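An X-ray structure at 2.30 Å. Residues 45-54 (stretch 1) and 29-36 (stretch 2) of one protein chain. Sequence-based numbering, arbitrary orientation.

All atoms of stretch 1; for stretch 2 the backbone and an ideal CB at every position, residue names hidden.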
# COMPACT_ATOMS: atom_id res chain seq x y z
N SER A 45 12.81 -1.00 -1.71
CA SER A 45 11.90 -0.94 -2.86
C SER A 45 10.44 -0.95 -2.43
O SER A 45 9.62 -0.20 -2.96
CB SER A 45 12.13 -2.11 -3.82
OG SER A 45 13.42 -2.04 -4.40
N ALA A 46 10.12 -1.81 -1.47
CA ALA A 46 8.77 -1.92 -0.94
C ALA A 46 8.32 -0.63 -0.26
O ALA A 46 7.15 -0.25 -0.37
CB ALA A 46 8.68 -3.09 0.04
N TYR A 47 9.24 0.04 0.44
CA TYR A 47 8.95 1.34 1.06
C TYR A 47 8.63 2.43 0.03
O TYR A 47 7.79 3.29 0.29
CB TYR A 47 10.10 1.82 1.97
CG TYR A 47 10.01 1.33 3.41
CD1 TYR A 47 8.93 1.69 4.22
CD2 TYR A 47 11.02 0.54 3.96
CE1 TYR A 47 8.85 1.25 5.54
CE2 TYR A 47 10.94 0.10 5.28
CZ TYR A 47 9.86 0.45 6.06
OH TYR A 47 9.80 0.01 7.37
N ASN A 48 9.29 2.40 -1.12
CA ASN A 48 8.99 3.35 -2.20
C ASN A 48 7.57 3.15 -2.71
O ASN A 48 6.85 4.11 -2.97
CB ASN A 48 9.97 3.21 -3.37
CG ASN A 48 11.38 3.64 -3.02
OD1 ASN A 48 11.59 4.55 -2.22
ND2 ASN A 48 12.36 2.99 -3.63
N ILE A 49 7.17 1.88 -2.83
CA ILE A 49 5.81 1.54 -3.26
C ILE A 49 4.80 1.94 -2.20
O ILE A 49 3.76 2.52 -2.51
CB ILE A 49 5.68 0.03 -3.60
CG1 ILE A 49 6.55 -0.32 -4.82
CG2 ILE A 49 4.22 -0.35 -3.87
CD1 ILE A 49 6.73 -1.82 -5.06
N GLN A 50 5.11 1.63 -0.94
CA GLN A 50 4.25 2.02 0.18
C GLN A 50 4.02 3.53 0.22
O GLN A 50 2.91 3.99 0.50
CB GLN A 50 4.86 1.58 1.51
CG GLN A 50 4.08 2.04 2.72
CD GLN A 50 4.49 1.35 3.99
OE1 GLN A 50 4.14 0.19 4.22
NE2 GLN A 50 5.24 2.06 4.83
N ARG A 51 5.06 4.30 -0.06
CA ARG A 51 4.93 5.75 -0.11
C ARG A 51 3.97 6.20 -1.22
O ARG A 51 3.16 7.10 -1.02
CB ARG A 51 6.31 6.40 -0.29
CG ARG A 51 6.29 7.89 -0.09
CD ARG A 51 7.67 8.42 0.23
NE ARG A 51 8.62 8.30 -0.88
CZ ARG A 51 9.73 7.55 -0.89
NH1 ARG A 51 10.09 6.82 0.17
NH2 ARG A 51 10.50 7.55 -1.97
N ALA A 52 4.05 5.55 -2.39
CA ALA A 52 3.14 5.85 -3.50
C ALA A 52 1.71 5.36 -3.21
O ALA A 52 0.73 6.00 -3.60
CB ALA A 52 3.66 5.26 -4.80
N LEU A 53 1.60 4.22 -2.52
CA LEU A 53 0.30 3.69 -2.11
C LEU A 53 -0.41 4.64 -1.15
O LEU A 53 -1.61 4.85 -1.25
CB LEU A 53 0.47 2.32 -1.44
CG LEU A 53 -0.78 1.55 -1.00
CD1 LEU A 53 -1.83 1.44 -2.11
CD2 LEU A 53 -0.38 0.17 -0.51
N LYS A 54 0.35 5.22 -0.22
CA LYS A 54 -0.17 6.23 0.70
C LYS A 54 -0.73 7.44 -0.07
O LYS A 54 -1.78 7.98 0.30
CB LYS A 54 0.93 6.66 1.68
CG LYS A 54 0.50 7.62 2.78
CD LYS A 54 1.68 7.98 3.67
CE LYS A 54 1.37 9.18 4.57
NZ LYS A 54 0.36 8.86 5.62
N UNK A 29 -7.11 -5.15 3.95
CA UNK A 29 -6.05 -4.60 4.79
C UNK A 29 -4.68 -4.93 4.18
O UNK A 29 -4.49 -6.02 3.63
CB UNK A 29 -6.15 -5.15 6.22
N UNK A 30 -3.74 -3.99 4.26
CA UNK A 30 -2.38 -4.18 3.73
C UNK A 30 -1.32 -3.58 4.65
O UNK A 30 -1.52 -2.53 5.24
CB UNK A 30 -2.26 -3.56 2.34
N UNK A 31 -0.18 -4.28 4.74
CA UNK A 31 1.03 -3.78 5.39
C UNK A 31 2.22 -3.96 4.45
O UNK A 31 2.10 -4.57 3.38
CB UNK A 31 1.28 -4.50 6.72
N UNK A 32 3.38 -3.45 4.85
CA UNK A 32 4.58 -3.55 4.01
C UNK A 32 4.88 -5.01 3.65
O UNK A 32 5.29 -5.29 2.52
CB UNK A 32 5.78 -2.93 4.72
N UNK A 33 4.66 -5.93 4.59
CA UNK A 33 4.88 -7.36 4.34
C UNK A 33 4.10 -7.91 3.16
O UNK A 33 4.58 -8.81 2.46
CB UNK A 33 4.51 -8.16 5.59
N UNK A 34 2.89 -7.38 2.95
CA UNK A 34 2.06 -7.78 1.79
C UNK A 34 2.66 -7.32 0.46
O UNK A 34 2.54 -8.02 -0.55
CB UNK A 34 0.65 -7.21 1.93
N UNK A 35 3.30 -6.16 0.46
CA UNK A 35 3.98 -5.64 -0.73
C UNK A 35 5.22 -6.49 -1.02
O UNK A 35 5.49 -6.83 -2.18
CB UNK A 35 4.36 -4.17 -0.54
N UNK A 36 5.96 -6.82 0.03
CA UNK A 36 7.14 -7.67 -0.07
C UNK A 36 6.81 -9.07 -0.60
O UNK A 36 7.55 -9.62 -1.41
CB UNK A 36 7.81 -7.78 1.30

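Position 29 is extended, with phi/psi of -156/142. Its ideal CB has nothing of stretch 1 within 5.5 Å. Almost any side chain would suit. The residue is Glu 29, which makes no contact with the helix.

Position 30 is also extended, but its CA-to-CB bond points toward stretch 1. The nearest atom to its ideal CB is Leu 53 CD2, at 5.1 Å. That gap suits a medium or large apolar side chain, such as leucine, isoleucine or methionine. The residue is Leu 30. Its CD1 lies 4.1 Å from Leu 53 CD2.

Position 31 points away, and its phi/psi of -130/174 leads into helical values at the next residue. A capping residue such as serine, threonine, aspartate or asparagine would suit. The residue is Thr 31, at the N-cap. Its OG1 and N bond to the side chains at positions 33 and 34.

Position 32 points toward stretch 1. Its ideal CB is 3.6 Å from Gln 50 OE1 and 5.2 Å from Tyr 47 CE1. The acceptor could favor a donor, while the ring and the methyl of Ala 46 favor an apolar chain. The residue is Leu 32, with the largest area covered by stretch 1. Its CD2 sits over one face of the Tyr 47 ring, 3.8 Å from the centroid, in a CH-pi contact. Its CD1 packs 3.7 Å from Ala 46 CB. A water accepts from Leu 32 N (2.8 Å to the water O) and donates to Gln 50 OE1 (2.9 Å from the water O).

Positions 33 and 34 have no atom of stretch 1 within 5.5 Å of their ideal CB atoms. Polar or charged residues would suit this first turn. They are Glu 33 and Asp 34. Thr 31 OG1 donates to Glu 33 OE1 at 2.8 Å, and Thr 31 N donates to Asp 34 OD2 at 2.9 Å.

Position 35 points toward a hollow in stretch 1. Its ideal CB is 4.5 Å from Ala 46 CB and 5.1 Å from Ile 49 CG2. Isoleucine, leucine, valine or methionine could fit. The residue is Ile 35, a knob among Ala 46, Ile 49, Gln 50 and Leu 53. Its CD1 reaches 3.9 Å from Gln 50 CA, and its CG2 lies 4.1 Å from Ile 49 CG2.

Position 36 points sideways, with its ideal CB 4.9 Å from Ala 46 CB. A flexible apolar chain could turn back. The residue is Leu 36, whose CD2 comes within 3.7 Å of Ala 46 CB.

Stretch 2 29-36: ELTLEDIL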
# COMPACT_ATOMS: atom_id res chain seq x y z
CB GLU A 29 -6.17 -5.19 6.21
CG GLU A 29 -5.71 -4.26 7.33
CD GLU A 29 -6.39 -4.53 8.68
OE1 GLU A 29 -7.27 -5.42 8.76
OE2 GLU A 29 -6.05 -3.84 9.66
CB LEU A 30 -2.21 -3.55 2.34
CG LEU A 30 -2.84 -4.19 1.11
CD1 LEU A 30 -2.49 -3.35 -0.10
CD2 LEU A 30 -2.40 -5.62 0.90
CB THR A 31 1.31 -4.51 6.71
OG1 THR A 31 1.61 -5.89 6.46
CG2 THR A 31 0.11 -4.41 7.65
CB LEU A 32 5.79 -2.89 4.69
CG LEU A 32 7.01 -2.70 3.77
CD1 LEU A 32 6.79 -1.53 2.81
CD2 LEU A 32 8.27 -2.49 4.59
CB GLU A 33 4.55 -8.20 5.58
CG GLU A 33 5.49 -7.99 6.77
CD GLU A 33 5.05 -6.87 7.70
OE1 GLU A 33 4.30 -5.97 7.26
OE2 GLU A 33 5.46 -6.88 8.87
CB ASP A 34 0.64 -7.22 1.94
CG ASP A 34 -0.11 -7.83 3.11
OD1 ASP A 34 -0.21 -9.07 3.17
OD2 ASP A 34 -0.61 -7.07 3.97
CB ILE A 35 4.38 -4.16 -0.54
CG1 ILE A 35 3.12 -3.29 -0.32
CG2 ILE A 35 5.18 -3.67 -1.74
CD1 ILE A 35 3.42 -1.83 0.01
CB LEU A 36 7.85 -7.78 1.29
CG LEU A 36 8.62 -6.53 1.72
CD1 LEU A 36 8.84 -6.51 3.23
CD2 LEU A 36 9.95 -6.44 1.00
O HOH W 1 3.47 -1.26 6.67
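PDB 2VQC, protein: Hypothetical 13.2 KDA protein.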